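Local structure of manganese-containing pseudocatalase (Thermus thermophilus, 2V8T) at residues Gly35-Leu40 against Glu131-Glu136; Leu104-Asp109 against Ala114-Gly119; Arg164-Thr169 against Val173-Ile178. The protein probably breaks hydrogen peroxide down to water and oxygen, using two manganese ions bound in each subunit. All coordinates share one frame; numbering follows the deposited sequence.

Contact 1 (Gly35-Leu40 against Glu131-Glu136); sequences GEMSTL and EHWNGE. With MN (manganese (II) ion), chain C.
Trp133 lies against the first turn of helix 36-49, part of the ferritin-like four-helix bundle, and meets it through Met37 and Ser38. The indole comes from the loop before helix 144-166. With its CG anti to the backbone N (chi1 -172°), the ring reaches out to the helix. A tryptophan suits this place because it offers a broad apolar face and a single N-H at its edge. Over the face sits Met37, whose CB is 3.6 Å from the centroid of the five-membered ring, a CH-pi contact. The methionine chain then bends at chi2 and chi3, which swings its methyl CE back to the six-membered ring, 4.0 Å from Trp133 CE3. Its SD makes a Met-aromatic contact, although the residue is modelled in two conformers and this outer part is less certain. Trp133 also packs on Trp133 of a second subunit, so the contact adjoins a subunit interface.

On the other side of the helix turn, Glu36 chelates a manganese ion through both OE1 and OE2, and Glu70 and His73 bind the same metal. The indole thus packs on the flank of a helix whose first turn supplies a metal ligand. Ser38 is small enough to let the ring edge come close, and its hydroxyl is also hydrogen-bonded to Arg33 O, with a weak bond to Gly32 O. Trp133 NE1 donates to Ser38 OG at 2.9 Å, with an N-H...O angle of 158° and the oxygen 13° out of the ring plane.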
loop_
_atom_site.group_PDB
_atom_site.type_symbol
_atom_site.label_atom_id
_atom_site.label_comp_id
_atom_site.label_asym_id
_atom_site.label_seq_id
_atom_site.Cartn_x
_atom_site.Cartn_y
_atom_site.Cartn_z
ATOM N N GLY A 35 -1.234 13.736 10.945
ATOM C CA GLY A 35 -2.408 13.813 11.779
ATOM C C GLY A 35 -2.144 13.294 13.190
ATOM O O GLY A 35 -1.073 12.826 13.558
ATOM N N GLU A 36 -3.208 13.359 13.982
ATOM C CA GLU A 36 -3.127 12.999 15.403
ATOM C C GLU A 36 -2.853 11.532 15.583
ATOM O O GLU A 36 -2.247 11.125 16.590
ATOM C CB GLU A 36 -4.412 13.428 16.113
ATOM C CG GLU A 36 -4.511 14.959 16.232
ATOM C CD GLU A 36 -3.595 15.541 17.247
ATOM O OE1 GLU A 36 -2.941 14.795 18.002
ATOM O OE2 GLU A 36 -3.459 16.808 17.345
ATOM N N MET A 37 -3.278 10.658 14.657
ATOM C CA MET A 37 -2.871 9.256 14.749
ATOM C C MET A 37 -1.357 9.120 14.748
ATOM O O MET A 37 -0.813 8.240 15.404
ATOM C CB MET A 37 -3.457 8.410 13.618
ATOM C CG MET A 37 -4.874 8.092 13.727
ATOM S SD MET A 37 -5.198 6.801 14.991
ATOM C CE MET A 37 -4.545 5.330 14.191
ATOM N N SER A 38 -0.687 9.928 13.929
ATOM C CA SER A 38 0.755 9.845 13.842
ATOM C C SER A 38 1.441 10.346 15.097
ATOM O O SER A 38 2.366 9.680 15.581
ATOM C CB SER A 38 1.285 10.588 12.632
ATOM O OG SER A 38 0.876 9.874 11.480
ATOM N N THR A 39 1.064 11.492 15.615
ATOM C CA THR A 39 1.713 11.943 16.864
ATOM C C THR A 39 1.423 10.961 17.990
ATOM O O THR A 39 2.344 10.533 18.702
ATOM C CB THR A 39 1.355 13.385 17.164
ATOM O OG1 THR A 39 -0.058 13.465 17.174
ATOM C CG2 THR A 39 1.954 14.330 16.148
ATOM N N LEU A 40 0.171 10.518 18.109
ATOM C CA LEU A 40 -0.181 9.492 19.085
ATOM C C LEU A 40 0.728 8.300 18.969
ATOM O O LEU A 40 1.329 7.838 19.960
ATOM C CB LEU A 40 -1.625 9.061 18.878
ATOM C CG LEU A 40 -2.036 7.817 19.643
ATOM C CD1 LEU A 40 -1.906 7.989 21.144
ATOM C CD2 LEU A 40 -3.468 7.424 19.240
ATOM N N GLU A 131 -6.499 8.063 1.972
ATOM C CA GLU A 131 -5.370 7.174 2.244
ATOM C C GLU A 131 -5.461 6.708 3.644
ATOM O O GLU A 131 -5.517 7.512 4.604
ATOM C CB GLU A 131 -4.041 7.867 1.949
ATOM C CG GLU A 131 -3.517 8.942 2.880
ATOM C CD GLU A 131 -4.168 10.334 2.900
ATOM O OE1 GLU A 131 -5.339 10.480 2.509
ATOM O OE2 GLU A 131 -3.460 11.244 3.406
ATOM N N HIS A 132 -5.430 5.374 3.869
ATOM C CA HIS A 132 -5.552 4.917 5.231
ATOM C C HIS A 132 -4.253 5.134 5.990
ATOM O O HIS A 132 -3.151 4.987 5.455
ATOM C CB HIS A 132 -5.990 3.449 5.287
ATOM C CG HIS A 132 -7.443 3.252 4.938
ATOM N ND1 HIS A 132 -7.905 3.011 3.686
ATOM C CD2 HIS A 132 -8.555 3.331 5.736
ATOM C CE1 HIS A 132 -9.232 2.891 3.747
ATOM N NE2 HIS A 132 -9.668 3.069 4.981
ATOM N N TRP A 133 -4.355 5.456 7.260
ATOM C CA TRP A 133 -3.182 5.644 8.093
ATOM C C TRP A 133 -2.350 4.364 8.100
ATOM O O TRP A 133 -2.904 3.265 8.083
ATOM C CB TRP A 133 -3.629 5.987 9.537
ATOM C CG TRP A 133 -2.495 6.381 10.426
ATOM C CD1 TRP A 133 -1.973 7.637 10.546
ATOM C CD2 TRP A 133 -1.689 5.541 11.259
ATOM N NE1 TRP A 133 -0.911 7.633 11.407
ATOM C CE2 TRP A 133 -0.696 6.355 11.850
ATOM C CE3 TRP A 133 -1.698 4.166 11.559
ATOM C CZ2 TRP A 133 0.261 5.858 12.707
ATOM C CZ3 TRP A 133 -0.752 3.652 12.427
ATOM C CH2 TRP A 133 0.222 4.496 12.988
ATOM N N ASN A 134 -1.023 4.483 8.150
ATOM C CA ASN A 134 -0.182 3.331 8.106
ATOM C C ASN A 134 0.939 3.432 9.128
ATOM O O ASN A 134 1.445 4.501 9.444
ATOM C CB ASN A 134 0.200 2.727 6.841
ATOM C CG ASN A 134 1.340 3.433 6.290
ATOM O OD1 ASN A 134 2.459 3.185 6.677
ATOM N ND2 ASN A 134 1.111 4.355 5.393
ATOM N N GLY A 135 1.340 2.259 9.629
ATOM C CA GLY A 135 2.372 2.185 10.649
ATOM C C GLY A 135 3.723 2.665 10.285
ATOM O O GLY A 135 4.559 2.899 11.163
ATOM N N GLU A 136 4.003 2.858 8.990
ATOM C CA GLU A 136 5.270 3.436 8.598
ATOM C C GLU A 136 5.331 4.951 8.835
ATOM O O GLU A 136 6.360 5.579 8.644
ATOM C CB GLU A 136 5.657 3.065 7.208
ATOM C CG GLU A 136 7.285 2.964 7.399
ATOM C CD GLU A 136 7.972 2.488 6.175
ATOM O OE1 GLU A 136 9.126 2.343 6.130
ATOM O OE2 GLU A 136 7.274 2.201 5.150
HETATM MN MN MN C . -2.147 16.440 19.169
HETATM O O HOH W 1 -0.292 16.089 18.312
HETATM O O HOH W 2 -2.453 18.520 18.417
#

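Contact 2 (Leu104-Asp109 against Ala114-Gly119); sequences LGFAKD and AHFIAG
Phe106 and Phe116 are brought together by opposite first torsions. Phe106 sets CG in the crowded position between its backbone N and carbonyl carbon (chi1 69°), which brings the ring across although its CB does not aim at the partner, whereas Phe116 places CG beside its backbone N (chi1 -62°) and starts out toward 104-109. The result is a T-shaped pair: the edge of Phe106 is turned to the face of Phe116, with centroids 5.2 Å apart and planes at 87°. Phe106 CE1 and CZ meet the outer end of the other ring, Phe106 CZ lying 3.7 Å from Phe116 CE1.

Nearer the root of that ring, on the same face, lies the methyl of Ala107, a CH-pi contact with Ala107 CB 3.7 Å from Phe116 CG. A methyl fits here, the CA atoms of Ala107 and Phe116 being 6.9 Å apart. Pro20 of helix 20-26 touches both phenylalanines, and Lys108 forms a salt bridge with Asp19 of a neighbouring subunit, which puts these turns at a subunit interface. A serine in place of Phe116 would probably leave the edge of Phe106 and the methyl of Ala107 without their shared surface and open a gap between the turns. No hydrogen bond crosses between 104-109 and 114-119, which implies that these turns are joined by dispersion and by the weak electrostatics of C-H edges against a pi face.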
loop_
_atom_site.group_PDB
_atom_site.type_symbol
_atom_site.label_atom_id
_atom_site.label_comp_id
_atom_site.label_asym_id
_atom_site.label_seq_id
_atom_site.Cartn_x
_atom_site.Cartn_y
_atom_site.Cartn_z
ATOM N N LEU A 104 -29.172 9.581 0.039
ATOM C CA LEU A 104 -27.741 9.850 0.058
ATOM C C LEU A 104 -27.266 10.408 -1.292
ATOM O O LEU A 104 -26.063 10.378 -1.575
ATOM C CB LEU A 104 -26.929 8.640 0.466
ATOM C CG LEU A 104 -27.233 8.078 1.861
ATOM C CD1 LEU A 104 -26.383 6.811 2.091
ATOM C CD2 LEU A 104 -27.019 9.088 2.966
ATOM N N GLY A 105 -28.168 10.950 -2.111
ATOM C CA GLY A 105 -27.750 11.399 -3.424
ATOM C C GLY A 105 -26.617 12.402 -3.395
ATOM O O GLY A 105 -25.700 12.346 -4.261
ATOM N N PHE A 106 -26.635 13.302 -2.436
ATOM C CA PHE A 106 -25.544 14.294 -2.347
ATOM C C PHE A 106 -24.174 13.646 -2.242
ATOM O O PHE A 106 -23.161 14.200 -2.703
ATOM C CB PHE A 106 -25.780 15.218 -1.130
ATOM C CG PHE A 106 -25.629 14.547 0.201
ATOM C CD1 PHE A 106 -24.405 14.528 0.865
ATOM C CD2 PHE A 106 -26.675 13.833 0.795
ATOM C CE1 PHE A 106 -24.218 13.858 2.030
ATOM C CE2 PHE A 106 -26.498 13.158 1.986
ATOM C CZ PHE A 106 -25.283 13.162 2.590
ATOM N N ALA A 107 -24.125 12.488 -1.594
ATOM C CA ALA A 107 -22.849 11.851 -1.309
ATOM C C ALA A 107 -22.187 11.310 -2.561
ATOM O O ALA A 107 -20.976 11.072 -2.566
ATOM C CB ALA A 107 -23.034 10.756 -0.278
ATOM N N LYS A 108 -22.948 11.135 -3.652
ATOM C CA LYS A 108 -22.376 10.715 -4.902
ATOM C C LYS A 108 -21.288 11.676 -5.383
ATOM O O LYS A 108 -20.380 11.280 -6.134
ATOM C CB LYS A 108 -23.507 10.591 -5.975
ATOM C CG LYS A 108 -23.118 9.780 -7.187
ATOM C CD LYS A 108 -24.200 9.809 -8.237
ATOM C CE LYS A 108 -24.252 11.073 -8.979
ATOM N NZ LYS A 108 -25.213 11.108 -10.155
ATOM N N ASP A 109 -21.411 12.945 -5.030
ATOM C CA ASP A 109 -20.596 14.010 -5.623
ATOM C C ASP A 109 -19.563 14.600 -4.661
ATOM O O ASP A 109 -18.798 15.478 -5.077
ATOM C CB ASP A 109 -21.518 15.116 -6.153
ATOM C CG ASP A 109 -22.399 14.653 -7.261
ATOM O OD1 ASP A 109 -21.951 13.888 -8.123
ATOM O OD2 ASP A 109 -23.572 15.106 -7.308
ATOM N N ALA A 114 -16.398 7.371 0.871
ATOM C CA ALA A 114 -16.201 6.326 1.867
ATOM C C ALA A 114 -16.868 6.670 3.196
ATOM O O ALA A 114 -17.358 5.768 3.873
ATOM C CB ALA A 114 -14.729 6.027 2.063
ATOM N N HIS A 115 -16.888 7.955 3.574
ATOM C CA HIS A 115 -17.583 8.376 4.784
ATOM C C HIS A 115 -19.011 7.877 4.858
ATOM O O HIS A 115 -19.548 7.720 5.948
ATOM C CB HIS A 115 -17.610 9.915 4.858
ATOM C CG HIS A 115 -16.389 10.527 5.407
ATOM N ND1 HIS A 115 -16.034 11.828 5.051
ATOM C CD2 HIS A 115 -15.531 10.078 6.363
ATOM C CE1 HIS A 115 -14.973 12.115 5.803
ATOM N NE2 HIS A 115 -14.633 11.094 6.609
ATOM N N PHE A 116 -19.659 7.708 3.672
ATOM C CA PHE A 116 -21.065 7.361 3.568
ATOM C C PHE A 116 -21.309 5.908 3.154
ATOM O O PHE A 116 -22.431 5.442 3.257
ATOM C CB PHE A 116 -21.756 8.322 2.595
ATOM C CG PHE A 116 -21.691 9.729 3.066
ATOM C CD1 PHE A 116 -22.683 10.164 3.971
ATOM C CD2 PHE A 116 -20.700 10.575 2.669
ATOM C CE1 PHE A 116 -22.663 11.401 4.517
ATOM C CE2 PHE A 116 -20.638 11.876 3.244
ATOM C CZ PHE A 116 -21.647 12.238 4.171
ATOM N N ILE A 117 -20.295 5.223 2.644
ATOM C CA ILE A 117 -20.392 3.817 2.228
ATOM C C ILE A 117 -19.767 2.909 3.282
ATOM O O ILE A 117 -20.439 2.083 3.881
ATOM C CB ILE A 117 -19.764 3.600 0.830
ATOM C CG1 ILE A 117 -20.420 4.484 -0.236
ATOM C CG2 ILE A 117 -19.827 2.108 0.480
ATOM C CD1 ILE A 117 -19.667 4.515 -1.550
ATOM N N ALA A 118 -18.474 3.052 3.503
ATOM C CA ALA A 118 -17.797 2.272 4.536
ATOM C C ALA A 118 -18.193 2.740 5.936
ATOM O O ALA A 118 -18.419 1.951 6.842
ATOM C CB ALA A 118 -16.277 2.382 4.394
ATOM N N GLY A 119 -18.156 4.047 6.145
ATOM C CA GLY A 119 -18.658 4.608 7.372
ATOM C C GLY A 119 -20.160 4.788 7.292
ATOM O O GLY A 119 -20.737 4.919 6.214
#

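Contact 3 (Arg164-Thr169 against Val173-Ile178); sequences RVYEMT and VAREMI
Tyr166 and Ile178 begin the contact at the tyrosine CB, which lies 3.9 Å from Ile178 CG2. Because CG stands anti to the backbone N (chi1 -179°), the ring then runs along helix 172-200. CD2 is near both Ile178 CG2 and Arg175 CA, and further out CE2 is 3.9 Å from Arg175 CG. At the tip, the phenol end comes over one face of the Arg175 guanidinium, Tyr166 OH lying 3.0 Å from Arg175 CZ, with the two planes 34° apart. From above the face the hydroxyl makes no hydrogen bond to the guanidinium nitrogens; it bonds instead to Glu220, whose carboxylate also forms a salt bridge with Arg175 NE. Arg175 is modelled in two conformers, so this overlap describes one of them. A tyrosine suits the place by pairing an apolar ring with a polar end. Water 3 adds a bridge, accepting from Arg175 NH1 at 3.0 Å and donating to Thr169 O. Elsewhere in the contact, Val165 CG1 meets Ile178 CD1, and Thr169 OG1 rests on Ala174 CB. Such packing across a short connection is characteristic of a helical hairpin, here joining helices 144-166 and 172-200 of the ferritin-like bundle, which carry the manganese ligands Glu155 and His188.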
loop_
_atom_site.group_PDB
_atom_site.type_symbol
_atom_site.label_atom_id
_atom_site.label_comp_id
_atom_site.label_asym_id
_atom_site.label_seq_id
_atom_site.Cartn_x
_atom_site.Cartn_y
_atom_site.Cartn_z
ATOM N N ARG A 164 -3.242 24.968 7.585
ATOM C CA ARG A 164 -3.775 24.949 6.214
ATOM C C ARG A 164 -5.225 24.475 6.178
ATOM O O ARG A 164 -6.048 25.056 5.481
ATOM C CB ARG A 164 -2.878 24.081 5.328
ATOM C CG ARG A 164 -1.522 24.741 5.096
ATOM C CD ARG A 164 -0.508 23.763 4.498
ATOM N NE ARG A 164 0.745 24.465 4.238
ATOM C CZ ARG A 164 1.830 23.877 3.743
ATOM N NH1 ARG A 164 1.901 22.573 3.618
ATOM N NH2 ARG A 164 2.875 24.638 3.461
ATOM N N VAL A 165 -5.573 23.440 6.971
ATOM C CA VAL A 165 -6.958 23.001 7.005
ATOM C C VAL A 165 -7.830 24.103 7.601
ATOM O O VAL A 165 -8.963 24.340 7.145
ATOM C CB VAL A 165 -7.091 21.676 7.765
ATOM C CG1 VAL A 165 -8.558 21.301 7.992
ATOM C CG2 VAL A 165 -6.401 20.551 6.980
ATOM N N TYR A 166 -7.358 24.810 8.639
ATOM C CA TYR A 166 -8.087 25.936 9.195
ATOM C C TYR A 166 -8.464 26.933 8.122
ATOM O O TYR A 166 -9.557 27.504 8.090
ATOM C CB TYR A 166 -7.230 26.611 10.285
ATOM C CG TYR A 166 -7.905 27.780 10.931
ATOM C CD1 TYR A 166 -7.772 29.038 10.404
ATOM C CD2 TYR A 166 -8.633 27.647 12.122
ATOM C CE1 TYR A 166 -8.382 30.130 10.999
ATOM C CE2 TYR A 166 -9.235 28.716 12.731
ATOM C CZ TYR A 166 -9.112 29.970 12.144
ATOM O OH TYR A 166 -9.691 31.100 12.713
ATOM N N GLU A 167 -7.513 27.198 7.207
ATOM C CA GLU A 167 -7.708 28.141 6.127
ATOM C C GLU A 167 -8.652 27.657 5.026
ATOM O O GLU A 167 -9.024 28.451 4.147
ATOM C CB GLU A 167 -6.358 28.528 5.535
ATOM C CG GLU A 167 -5.509 29.345 6.517
ATOM C CD GLU A 167 -4.224 29.735 5.878
ATOM O OE1 GLU A 167 -3.528 28.724 5.454
ATOM O OE2 GLU A 167 -3.838 30.889 5.759
ATOM N N MET A 168 -9.036 26.365 5.066
ATOM C CA MET A 168 -9.975 25.782 4.129
ATOM C C MET A 168 -11.406 25.740 4.674
ATOM O O MET A 168 -12.329 25.602 3.874
ATOM C CB MET A 168 -9.511 24.337 3.760
ATOM C CG MET A 168 -8.168 24.288 3.066
ATOM S SD MET A 168 -7.418 22.603 3.003
ATOM C CE MET A 168 -8.643 21.702 1.962
ATOM N N THR A 169 -11.567 25.706 5.987
ATOM C CA THR A 169 -12.830 25.330 6.617
ATOM C C THR A 169 -13.278 26.506 7.477
ATOM O O THR A 169 -12.602 26.844 8.419
ATOM C CB THR A 169 -12.711 24.002 7.474
ATOM O OG1 THR A 169 -11.703 24.147 8.464
ATOM C CG2 THR A 169 -12.419 22.778 6.540
ATOM N N VAL A 173 -17.025 24.299 14.354
ATOM C CA VAL A 173 -16.559 23.105 15.046
ATOM C C VAL A 173 -15.083 22.829 14.695
ATOM O O VAL A 173 -14.279 22.447 15.549
ATOM C CB VAL A 173 -17.472 21.904 14.811
ATOM C CG1 VAL A 173 -17.439 21.382 13.372
ATOM C CG2 VAL A 173 -17.186 20.806 15.799
ATOM N N ALA A 174 -14.753 22.995 13.415
ATOM C CA ALA A 174 -13.377 22.793 12.977
ATOM C C ALA A 174 -12.459 23.876 13.492
ATOM O O ALA A 174 -11.333 23.604 13.909
ATOM C CB ALA A 174 -13.318 22.727 11.440
ATOM N N ARG A 175 -12.924 25.133 13.461
ATOM C CA ARG A 175 -12.068 26.241 13.919
ATOM C C ARG A 175 -11.764 26.139 15.412
ATOM O O ARG A 175 -10.661 26.467 15.828
ATOM C CB ARG A 175 -12.823 27.583 13.686
ATOM C CG ARG A 175 -12.977 27.989 12.184
ATOM C CD ARG A 175 -13.659 29.261 11.902
ATOM N NE ARG A 175 -13.077 30.472 12.417
ATOM C CZ ARG A 175 -12.483 31.504 11.811
ATOM N NH1 ARG A 175 -12.075 31.555 10.574
ATOM N NH2 ARG A 175 -12.298 32.543 12.617
ATOM N N GLU A 176 -12.741 25.712 16.193
ATOM C CA GLU A 176 -12.524 25.546 17.643
ATOM C C GLU A 176 -11.528 24.430 17.938
ATOM O O GLU A 176 -10.577 24.591 18.692
ATOM C CB GLU A 176 -13.793 25.327 18.471
ATOM C CG GLU A 176 -14.651 26.561 18.535
ATOM C CD GLU A 176 -14.070 27.765 19.257
ATOM O OE1 GLU A 176 -13.037 27.634 19.954
ATOM O OE2 GLU A 176 -14.669 28.853 19.069
ATOM N N MET A 177 -11.754 23.267 17.311
ATOM C CA MET A 177 -10.835 22.159 17.491
ATOM C C MET A 177 -9.432 22.560 17.069
ATOM O O MET A 177 -8.441 22.256 17.763
ATOM C CB MET A 177 -11.338 20.925 16.741
ATOM C CG MET A 177 -10.365 19.759 16.750
ATOM S SD MET A 177 -9.076 19.797 15.491
ATOM C CE MET A 177 -10.075 19.463 14.020
ATOM N N ILE A 178 -9.309 23.189 15.896
ATOM C CA ILE A 178 -7.983 23.486 15.380
ATOM C C ILE A 178 -7.318 24.544 16.241
ATOM O O ILE A 178 -6.138 24.466 16.559
ATOM C CB ILE A 178 -8.007 23.864 13.902
ATOM C CG1 ILE A 178 -8.414 22.672 13.053
ATOM C CG2 ILE A 178 -6.645 24.455 13.519
ATOM C CD1 ILE A 178 -8.760 23.003 11.614
HETATM O O HOH W 3 -11.482 29.076 9.066
#

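How the contacts relate
From the N terminus, the chain first opens contact 1 at 35-40, at the start of helix 36-49. It runs on through helix 57-85 and then makes contact 2, a short closure of 104-109 on 114-119, before returning at 131-136 to complete contact 1. Contact 2 therefore nests within contact 1. Contact 3 follows in series, closing the short connection between helices 144-166 and 172-200. Contact 1 ties the connecting loop to the metal-binding bundle, contact 3 joins two bundle helices, and contact 2 lies further out, its centre about 24 Å from the centre of the chain. Contacts 2 and 3 meet between subunits: Ile117 O accepts a hydrogen bond from Arg164 of a neighbouring subunit.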